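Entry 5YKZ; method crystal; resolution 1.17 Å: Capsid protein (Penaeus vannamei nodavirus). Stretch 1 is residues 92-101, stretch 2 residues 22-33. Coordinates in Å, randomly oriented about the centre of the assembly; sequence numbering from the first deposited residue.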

# COMPACT_ATOMS: atom_id res chain seq x y z
N PHE B 92 -8.18 -24.57 -6.78
CA PHE B 92 -9.47 -24.12 -6.26
C PHE B 92 -9.65 -22.62 -5.96
O PHE B 92 -10.64 -22.17 -5.39
CB PHE B 92 -9.69 -24.78 -4.90
CG PHE B 92 -9.67 -26.26 -4.98
CD1 PHE B 92 -10.83 -26.94 -5.28
CD2 PHE B 92 -8.48 -26.95 -4.83
CE1 PHE B 92 -10.81 -28.32 -5.38
CE2 PHE B 92 -8.44 -28.33 -4.94
CZ PHE B 92 -9.61 -29.01 -5.21
N GLY B 93 -8.65 -21.86 -6.36
CA GLY B 93 -8.80 -20.40 -6.16
C GLY B 93 -8.44 -19.87 -4.77
O GLY B 93 -8.92 -18.77 -4.44
N THR B 94 -7.58 -20.59 -4.07
CA THR B 94 -7.14 -20.19 -2.74
C THR B 94 -5.68 -20.09 -2.66
O THR B 94 -4.92 -20.69 -3.38
CB THR B 94 -7.64 -21.15 -1.60
OG1 THR B 94 -6.71 -22.22 -1.37
CG2 THR B 94 -9.08 -21.58 -1.87
N PHE B 95 -5.20 -19.30 -1.65
CA PHE B 95 -3.83 -19.33 -1.23
C PHE B 95 -3.73 -19.04 0.23
O PHE B 95 -4.63 -18.43 0.83
CB PHE B 95 -2.92 -18.35 -2.02
CG PHE B 95 -3.32 -16.88 -1.83
CD1 PHE B 95 -2.85 -16.17 -0.74
CD2 PHE B 95 -4.03 -16.17 -2.81
CE1 PHE B 95 -3.15 -14.84 -0.58
CE2 PHE B 95 -4.33 -14.82 -2.65
CZ PHE B 95 -3.90 -14.16 -1.52
N ASP B 96 -2.67 -19.46 0.85
CA ASP B 96 -2.40 -19.23 2.24
C ASP B 96 -1.29 -18.27 2.51
O ASP B 96 -0.25 -18.28 1.82
CB ASP B 96 -2.03 -20.56 2.96
CG ASP B 96 -3.13 -21.54 3.11
OD1 ASP B 96 -4.26 -21.22 2.93
OD2 ASP B 96 -2.80 -22.69 3.50
N LEU B 97 -1.46 -17.40 3.48
CA LEU B 97 -0.44 -16.53 4.03
C LEU B 97 -0.06 -16.98 5.42
O LEU B 97 -0.94 -17.46 6.16
CB LEU B 97 -0.92 -15.08 4.10
CG LEU B 97 -1.40 -14.45 2.82
CD1 LEU B 97 -1.88 -13.03 3.11
CD2 LEU B 97 -0.34 -14.43 1.76
N SER B 98 1.13 -16.74 5.81
CA SER B 98 1.57 -16.85 7.20
C SER B 98 1.57 -15.44 7.81
O SER B 98 2.29 -14.56 7.21
CB SER B 98 2.94 -17.41 7.25
OG SER B 98 3.49 -17.44 8.55
N VAL B 99 0.85 -15.16 8.84
CA VAL B 99 0.69 -13.79 9.38
C VAL B 99 1.05 -13.82 10.83
O VAL B 99 0.61 -14.70 11.59
CB VAL B 99 -0.77 -13.36 9.23
CG1 VAL B 99 -0.89 -11.94 9.79
CG2 VAL B 99 -1.26 -13.39 7.80
N VAL B 100 1.88 -12.90 11.25
CA VAL B 100 2.33 -12.84 12.62
C VAL B 100 2.24 -11.44 13.15
O VAL B 100 2.60 -10.45 12.45
CB VAL B 100 3.75 -13.39 12.79
CG1 VAL B 100 4.72 -12.68 11.98
CG2 VAL B 100 4.16 -13.50 14.28
N LEU B 101 1.69 -11.31 14.34
CA LEU B 101 1.51 -10.03 15.05
C LEU B 101 2.41 -10.06 16.27
O LEU B 101 2.29 -11.00 17.09
CB LEU B 101 0.11 -9.89 15.47
CG LEU B 101 -0.55 -8.63 15.82
CD1 LEU B 101 -0.37 -7.52 14.79
CD2 LEU B 101 -2.06 -8.80 16.09
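Stretch 2 22-33: SGVAEIQTVTGL

Stretch 2 runs antiparallel to stretch 1, its strand 26-30 pairing with strand 95-101 at 148° between their N-to-C directions and a closest axial approach of 4.6 Å. Ser22 opens the contact, its CA 3.7 Å from Leu101 O; the first hydrogen bond follows at Gly23, whose positive phi suits glycine: its N donates to Leu101 O (2.9 Å). The CA-to-CB bond of Val24 points away, and a water bridges its O to Leu101 N. Ala25 then packs on Val100, CB to CB at 4.0 Å.

From Glu26 the chain is extended. Glu26 N and O bond Val99 O and N, each at 2.9 Å. Ile27, opposite Ser98 in a non-hydrogen-bonded pair, rests its CG2 3.7 Å from Asp96 CG. Gln28 N reaches Leu97 O at 2.9 Å and Gln28 O accepts from Leu97 N at 2.8 Å. On the face shared with Ile27, Thr29 OG1 donates to Asp96 OD1 (2.7 Å), adding a side-chain link where the backbones make none. Val30 closes the ladder, its N 2.8 Å from Phe95 O and its O 3.0 Å from Phe95 N, while its CB lies over the Phe95 ring, 3.8 Å from the centroid.

Beyond the strand, Thr31 CG2 meets Thr94 CG2 at 4.0 Å. Gly32 N reaches Phe92 O through a second water, and Leu33 N bonds Gly93 O (3.0 Å) as its CD1 approaches Phe95 CE2 (3.5 Å).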

# COMPACT_ATOMS: atom_id res chain seq x y z
N SER B 22 0.84 -13.59 20.72
CA SER B 22 1.91 -12.75 20.31
C SER B 22 3.03 -13.51 19.75
O SER B 22 3.54 -14.49 20.41
CB SER B 22 2.41 -11.92 21.52
OG SER B 22 1.36 -11.10 21.92
N GLY B 23 3.53 -13.13 18.59
CA GLY B 23 4.69 -13.72 18.06
C GLY B 23 4.54 -15.09 17.40
O GLY B 23 5.54 -15.63 16.91
N VAL B 24 3.37 -15.65 17.35
CA VAL B 24 3.09 -16.99 16.81
C VAL B 24 2.31 -16.79 15.50
O VAL B 24 1.19 -16.38 15.56
CB VAL B 24 2.34 -17.85 17.81
CG1 VAL B 24 2.07 -19.19 17.15
CG2 VAL B 24 3.17 -18.09 19.08
N ALA B 25 2.94 -17.17 14.46
CA ALA B 25 2.32 -16.97 13.11
C ALA B 25 1.12 -17.91 12.91
O ALA B 25 1.14 -19.06 13.48
CB ALA B 25 3.31 -17.29 12.07
N GLU B 26 0.06 -17.48 12.30
CA GLU B 26 -1.08 -18.31 11.94
C GLU B 26 -1.24 -18.27 10.42
O GLU B 26 -0.84 -17.32 9.72
CB GLU B 26 -2.34 -17.72 12.59
CG GLU B 26 -2.41 -17.79 14.10
CD GLU B 26 -3.64 -17.18 14.73
OE1 GLU B 26 -4.70 -16.94 14.00
OE2 GLU B 26 -3.72 -16.99 16.00
N ILE B 27 -1.98 -19.22 9.89
CA ILE B 27 -2.42 -19.19 8.49
C ILE B 27 -3.62 -18.35 8.33
O ILE B 27 -4.59 -18.42 9.10
CB ILE B 27 -2.70 -20.65 8.02
CG1 ILE B 27 -1.45 -21.53 8.06
CG2 ILE B 27 -3.33 -20.61 6.66
CD1 ILE B 27 -0.45 -21.12 7.01
N GLN B 28 -3.60 -17.50 7.29
CA GLN B 28 -4.75 -16.86 6.72
C GLN B 28 -4.93 -17.45 5.38
O GLN B 28 -4.10 -17.33 4.49
CB GLN B 28 -4.55 -15.33 6.62
CG GLN B 28 -5.65 -14.71 5.89
CD GLN B 28 -5.74 -13.20 6.09
OE1 GLN B 28 -4.93 -12.58 6.80
NE2 GLN B 28 -6.68 -12.57 5.40
N THR B 29 -6.06 -18.10 5.15
CA THR B 29 -6.48 -18.63 3.87
C THR B 29 -7.30 -17.66 3.18
O THR B 29 -8.35 -17.18 3.68
CB THR B 29 -7.20 -20.00 4.05
OG1 THR B 29 -6.34 -20.90 4.68
CG2 THR B 29 -7.67 -20.59 2.74
N VAL B 30 -6.92 -17.26 1.96
CA VAL B 30 -7.67 -16.37 1.11
C VAL B 30 -8.35 -17.22 0.03
O VAL B 30 -7.69 -18.02 -0.61
CB VAL B 30 -6.73 -15.33 0.48
CG1 VAL B 30 -7.47 -14.42 -0.41
CG2 VAL B 30 -6.00 -14.54 1.58
N THR B 31 -9.66 -17.01 -0.12
CA THR B 31 -10.46 -17.79 -1.03
C THR B 31 -11.19 -16.94 -2.02
O THR B 31 -11.20 -15.72 -2.01
CB THR B 31 -11.52 -18.58 -0.17
OG1 THR B 31 -12.46 -17.68 0.39
CG2 THR B 31 -10.88 -19.42 0.93
N GLY B 32 -11.83 -17.63 -2.96
CA GLY B 32 -12.70 -17.02 -3.90
C GLY B 32 -12.07 -16.37 -5.08
O GLY B 32 -12.76 -15.58 -5.71
N LEU B 33 -10.84 -16.72 -5.41
CA LEU B 33 -10.20 -16.14 -6.58
C LEU B 33 -10.21 -17.12 -7.79
O LEU B 33 -10.80 -18.20 -7.69
CB LEU B 33 -8.76 -15.78 -6.14
CG LEU B 33 -8.74 -14.66 -5.09
CD1 LEU B 33 -7.35 -14.59 -4.40
CD2 LEU B 33 -9.08 -13.34 -5.71
O HOH W 1 0.92 -13.62 15.91
O HOH W 2 -11.81 -20.60 -3.23